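Local atomic coordinates of levansucrase (Bacillus megaterium, PDB entry 3OM4), a protein that belongs to the levansucrase/invertase family of the beta-fructosidase clan and folds as a beta-propeller of mostly antiparallel sheets. Residues Asp33-Lys46 with Lys437-Gly449. The protein carries 1 engineered substitution. Sequence-based numbering, arbitrary orientation.
Sequences DQFKVPAFDESTIK and KTSVVKDRVLEQG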
loop_
_atom_site.group_PDB
_atom_site.type_symbol
_atom_site.label_atom_id
_atom_site.label_comp_id
_atom_site.label_asym_id
_atom_site.label_seq_id
_atom_site.Cartn_x
_atom_site.Cartn_y
_atom_site.Cartn_z
ATOM N N ASP A 33 20.027 12.762 -3.412
ATOM C CA ASP A 33 19.775 11.708 -4.391
ATOM C C ASP A 33 19.812 10.309 -3.761
ATOM O O ASP A 33 19.540 9.308 -4.435
ATOM C CB ASP A 33 20.725 11.833 -5.593
ATOM C CG ASP A 33 20.335 12.970 -6.542
ATOM O OD1 ASP A 33 19.257 13.579 -6.363
ATOM O OD2 ASP A 33 21.106 13.257 -7.482
ATOM N N GLN A 34 20.122 10.245 -2.464
ATOM C CA GLN A 34 19.971 9.002 -1.704
ATOM C C GLN A 34 18.497 8.606 -1.579
ATOM O O GLN A 34 18.177 7.416 -1.526
ATOM C CB GLN A 34 20.611 9.111 -0.311
ATOM C CG GLN A 34 20.537 7.810 0.504
ATOM C CD GLN A 34 21.103 7.924 1.912
ATOM O OE1 GLN A 34 21.717 8.926 2.278
ATOM N NE2 GLN A 34 20.892 6.884 2.713
ATOM N N PHE A 35 17.610 9.603 -1.552
ATOM C CA PHE A 35 16.181 9.375 -1.283
ATOM C C PHE A 35 15.233 9.800 -2.405
ATOM O O PHE A 35 14.108 9.297 -2.494
ATOM C CB PHE A 35 15.762 10.098 0.000
ATOM C CG PHE A 35 16.715 9.907 1.140
ATOM C CD1 PHE A 35 16.809 8.678 1.786
ATOM C CD2 PHE A 35 17.516 10.956 1.570
ATOM C CE1 PHE A 35 17.697 8.497 2.845
ATOM C CE2 PHE A 35 18.402 10.788 2.630
ATOM C CZ PHE A 35 18.490 9.556 3.268
ATOM N N LYS A 36 15.673 10.748 -3.228
ATOM C CA LYS A 36 14.846 11.287 -4.307
ATOM C C LYS A 36 14.492 10.209 -5.323
ATOM O O LYS A 36 15.366 9.484 -5.799
ATOM C CB LYS A 36 15.574 12.438 -5.011
ATOM C CG LYS A 36 14.714 13.205 -6.013
ATOM C CD LYS A 36 15.563 13.992 -7.011
ATOM C CE LYS A 36 16.107 13.087 -8.114
ATOM N NZ LYS A 36 16.873 13.842 -9.144
ATOM N N VAL A 37 13.203 10.103 -5.637
ATOM C CA VAL A 37 12.743 9.256 -6.732
ATOM C C VAL A 37 13.451 9.751 -8.000
ATOM O O VAL A 37 13.449 10.952 -8.269
ATOM C CB VAL A 37 11.201 9.346 -6.894
ATOM C CG1 VAL A 37 10.733 8.651 -8.166
ATOM C CG2 VAL A 37 10.495 8.752 -5.674
ATOM N N PRO A 38 14.085 8.837 -8.765
ATOM C CA PRO A 38 14.783 9.259 -9.983
ATOM C C PRO A 38 13.923 10.125 -10.901
ATOM O O PRO A 38 12.715 9.903 -11.014
ATOM C CB PRO A 38 15.096 7.935 -10.680
ATOM C CG PRO A 38 15.225 6.961 -9.578
ATOM C CD PRO A 38 14.258 7.396 -8.509
ATOM N N ALA A 39 14.551 11.112 -11.536
ATOM C CA ALA A 39 13.906 11.876 -12.597
ATOM C C ALA A 39 13.649 10.937 -13.767
ATOM O O ALA A 39 14.526 10.156 -14.149
ATOM C CB ALA A 39 14.779 13.043 -13.033
ATOM N N PHE A 40 12.443 11.002 -14.321
ATOM C CA PHE A 40 12.074 10.127 -15.428
ATOM C C PHE A 40 12.057 10.863 -16.765
ATOM O O PHE A 40 11.744 12.051 -16.826
ATOM C CB PHE A 40 10.731 9.446 -15.148
ATOM C CG PHE A 40 10.739 8.578 -13.918
ATOM C CD1 PHE A 40 11.518 7.426 -13.870
ATOM C CD2 PHE A 40 9.970 8.912 -12.809
ATOM C CE1 PHE A 40 11.533 6.617 -12.734
ATOM C CE2 PHE A 40 9.971 8.107 -11.668
ATOM C CZ PHE A 40 10.754 6.958 -11.629
ATOM N N ASP A 41 12.419 10.145 -17.827
ATOM C CA ASP A 41 12.490 10.709 -19.171
ATOM C C ASP A 41 11.095 10.771 -19.790
ATOM O O ASP A 41 10.526 9.742 -20.169
ATOM C CB ASP A 41 13.449 9.883 -20.042
ATOM C CG ASP A 41 13.822 10.579 -21.349
ATOM O OD1 ASP A 41 13.093 11.491 -21.795
ATOM O OD2 ASP A 41 14.854 10.198 -21.940
ATOM N N GLU A 42 10.556 11.985 -19.890
ATOM C CA GLU A 42 9.188 12.202 -20.370
ATOM C C GLU A 42 8.908 11.683 -21.773
ATOM O O GLU A 42 7.829 11.142 -22.038
ATOM C CB GLU A 42 8.827 13.683 -20.305
ATOM C CG GLU A 42 7.816 13.987 -19.245
ATOM C CD GLU A 42 7.436 15.443 -19.182
ATOM O OE1 GLU A 42 7.249 16.084 -20.245
ATOM O OE2 GLU A 42 7.319 15.945 -18.049
ATOM N N SER A 43 9.886 11.855 -22.657
ATOM C CA SER A 43 9.750 11.525 -24.075
ATOM C C SER A 43 9.538 10.034 -24.349
ATOM O O SER A 43 9.048 9.661 -25.417
ATOM C CB SER A 43 10.977 12.024 -24.843
ATOM O OG SER A 43 12.133 11.278 -24.497
ATOM N N THR A 44 9.906 9.191 -23.386
ATOM C CA THR A 44 9.851 7.738 -23.566
ATOM C C THR A 44 8.653 7.070 -22.884
ATOM O O THR A 44 8.436 5.867 -23.046
ATOM C CB THR A 44 11.156 7.053 -23.084
ATOM O OG1 THR A 44 11.358 7.318 -21.691
ATOM C CG2 THR A 44 12.358 7.552 -23.880
ATOM N N ILE A 45 7.880 7.851 -22.132
ATOM C CA ILE A 45 6.738 7.332 -21.374
ATOM C C ILE A 45 5.585 6.906 -22.289
ATOM O O ILE A 45 5.110 7.687 -23.118
ATOM C CB ILE A 45 6.247 8.355 -20.304
ATOM C CG1 ILE A 45 7.372 8.697 -19.309
ATOM C CG2 ILE A 45 4.983 7.853 -19.581
ATOM C CD1 ILE A 45 8.037 7.495 -18.628
ATOM N N LYS A 46 5.155 5.656 -22.129
ATOM C CA LYS A 46 4.067 5.080 -22.915
ATOM C C LYS A 46 2.898 4.671 -22.027
ATOM O O LYS A 46 3.101 4.246 -20.885
ATOM C CB LYS A 46 4.553 3.827 -23.643
ATOM C CG LYS A 46 5.499 4.051 -24.806
ATOM C CD LYS A 46 5.892 2.702 -25.391
ATOM C CE LYS A 46 6.765 2.836 -26.622
ATOM N NZ LYS A 46 7.027 1.499 -27.227
ATOM N N LYS A 437 20.258 0.932 6.436
ATOM C CA LYS A 437 20.505 2.012 5.482
ATOM C C LYS A 437 19.979 1.630 4.106
ATOM O O LYS A 437 20.093 0.477 3.689
ATOM C CB LYS A 437 22.006 2.328 5.394
ATOM C CG LYS A 437 22.696 2.566 6.743
ATOM C CD LYS A 437 22.614 4.020 7.183
ATOM C CE LYS A 437 22.884 4.172 8.674
ATOM N NZ LYS A 437 21.723 3.741 9.507
ATOM N N THR A 438 19.386 2.595 3.410
ATOM C CA THR A 438 18.943 2.388 2.032
ATOM C C THR A 438 19.444 3.520 1.144
ATOM O O THR A 438 19.770 4.601 1.637
ATOM C CB THR A 438 17.394 2.294 1.908
ATOM O OG1 THR A 438 16.814 3.596 2.036
ATOM C CG2 THR A 438 16.802 1.366 2.968
ATOM N N SER A 439 19.505 3.270 -0.161
ATOM C CA SER A 439 19.839 4.312 -1.125
ATOM C C SER A 439 19.299 4.001 -2.509
ATOM O O SER A 439 19.340 2.856 -2.956
ATOM C CB SER A 439 21.352 4.525 -1.217
ATOM O OG SER A 439 21.653 5.491 -2.215
ATOM N N VAL A 440 18.807 5.039 -3.179
ATOM C CA VAL A 440 18.407 4.941 -4.579
ATOM C C VAL A 440 19.654 4.638 -5.402
ATOM O O VAL A 440 20.683 5.309 -5.257
ATOM C CB VAL A 440 17.730 6.241 -5.073
ATOM C CG1 VAL A 440 17.485 6.192 -6.578
ATOM C CG2 VAL A 440 16.418 6.476 -4.335
ATOM N N VAL A 441 19.568 3.617 -6.245
ATOM C CA VAL A 441 20.706 3.235 -7.075
ATOM C C VAL A 441 20.892 4.217 -8.224
ATOM O O VAL A 441 19.977 4.470 -9.018
ATOM C CB VAL A 441 20.623 1.769 -7.565
ATOM C CG1 VAL A 441 21.826 1.416 -8.443
ATOM C CG2 VAL A 441 20.556 0.825 -6.373
ATOM N N LYS A 442 22.097 4.779 -8.255
ATOM C CA LYS A 442 22.570 5.742 -9.241
ATOM C C LYS A 442 22.330 5.302 -10.687
ATOM O O LYS A 442 22.789 4.236 -11.100
ATOM C CB LYS A 442 24.070 5.935 -9.012
ATOM C CG LYS A 442 24.680 7.215 -9.538
ATOM C CD LYS A 442 26.209 7.106 -9.532
ATOM C CE LYS A 442 26.854 7.578 -8.221
ATOM N NZ LYS A 442 26.413 6.855 -6.984
ATOM N N ASP A 443 21.602 6.133 -11.433
ATOM C CA ASP A 443 21.405 5.981 -12.887
ATOM C C ASP A 443 21.017 4.582 -13.383
ATOM O O ASP A 443 21.552 4.099 -14.386
ATOM C CB ASP A 443 22.638 6.489 -13.652
ATOM C CG ASP A 443 22.827 7.990 -13.537
ATOM O OD1 ASP A 443 21.857 8.744 -13.773
ATOM O OD2 ASP A 443 23.958 8.420 -13.221
ATOM N N ARG A 444 20.090 3.935 -12.683
ATOM C CA ARG A 444 19.543 2.663 -13.154
ATOM C C ARG A 444 18.015 2.647 -13.176
ATOM O O ARG A 444 17.359 1.955 -12.388
ATOM C CB ARG A 444 20.140 1.467 -12.404
ATOM C CG ARG A 444 21.353 0.877 -13.128
ATOM C CD ARG A 444 21.925 -0.360 -12.431
ATOM N NE ARG A 444 21.141 -1.596 -12.574
ATOM C CZ ARG A 444 20.419 -1.966 -13.635
ATOM N NH1 ARG A 444 20.344 -1.211 -14.724
ATOM N NH2 ARG A 444 19.767 -3.122 -13.605
ATOM N N VAL A 445 17.471 3.438 -14.098
ATOM C CA VAL A 445 16.041 3.470 -14.371
ATOM C C VAL A 445 15.709 2.344 -15.350
ATOM O O VAL A 445 16.299 2.242 -16.433
ATOM C CB VAL A 445 15.600 4.845 -14.931
ATOM C CG1 VAL A 445 14.141 4.824 -15.339
ATOM C CG2 VAL A 445 15.845 5.947 -13.905
ATOM N N LEU A 446 14.765 1.499 -14.950
ATOM C CA LEU A 446 14.398 0.313 -15.714
ATOM C C LEU A 446 13.217 0.609 -16.634
ATOM O O LEU A 446 12.802 1.762 -16.764
ATOM C CB LEU A 446 14.082 -0.847 -14.757
ATOM C CG LEU A 446 15.102 -1.121 -13.641
ATOM C CD1 LEU A 446 14.538 -2.079 -12.594
ATOM C CD2 LEU A 446 16.428 -1.638 -14.194
ATOM N N GLU A 447 12.687 -0.427 -17.284
ATOM C CA GLU A 447 11.526 -0.270 -18.160
ATOM C C GLU A 447 10.281 0.032 -17.336
ATOM O O GLU A 447 10.238 -0.267 -16.144
ATOM C CB GLU A 447 11.284 -1.541 -18.981
ATOM C CG GLU A 447 12.472 -1.986 -19.829
ATOM C CD GLU A 447 12.803 -1.015 -20.947
ATOM O OE1 GLU A 447 11.877 -0.581 -21.667
ATOM O OE2 GLU A 447 13.999 -0.689 -21.111
ATOM N N GLN A 448 9.274 0.623 -17.971
ATOM C CA GLN A 448 7.985 0.827 -17.313
ATOM C C GLN A 448 7.405 -0.506 -16.857
ATOM O O GLN A 448 7.223 -1.421 -17.665
ATOM C CB GLN A 448 7.000 1.530 -18.244
ATOM C CG GLN A 448 7.332 2.977 -18.544
ATOM C CD GLN A 448 6.313 3.612 -19.467
ATOM O OE1 GLN A 448 6.555 3.762 -20.665
ATOM N NE2 GLN A 448 5.156 3.972 -18.917
ATOM N N GLY A 449 7.144 -0.619 -15.559
ATOM C CA GLY A 449 6.506 -1.807 -15.003
ATOM C C GLY A 449 7.391 -3.033 -14.878
ATOM O O GLY A 449 6.888 -4.135 -14.657
HETATM O O HOH W 1 16.677 5.302 -0.198
#
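With chi1 at -177° and the chain extended beyond CG, Gln34 runs its amide out to Thr438, where NE2 donates to Thr438 O at 2.8 Å, almost in line with the carbonyl and in the amide plane. Gln448, its CG anti to the carbonyl carbon (chi1 -69°), likewise stretches to the backbone of Lys46 and grips it twice: OE1 accepts from Lys46 N (2.8 Å), and NE2 donates to a lone pair of Lys46 O (2.9 Å). NE2 also serves Phe425 O, so the buried amide is held in one orientation. Near Gln34, Val440 N donates a hydrogen bond to Gln34 O (3.0 Å); a water that donates to this oxygen and accepts from Thr438 OG1, itself also bonded to Asn374 ND2, adds a bridge. Between these polar ends the contact is mainly apolar. Pro38 CG and Val440 CG1 reach toward each other, 3.8 Å apart, while Pro38 CB packs on Val445 CG2. The other methyl of Val445, CG1, lies in plane at the edge of the Phe40 ring, 4.0 Å from CD1. The loop after helix 26-29 thus follows the broken strand 437-448, which turns a corner at Lys442 and Asp443, an outermost strand of a four-stranded antiparallel blade in the family's five-bladed beta-propeller.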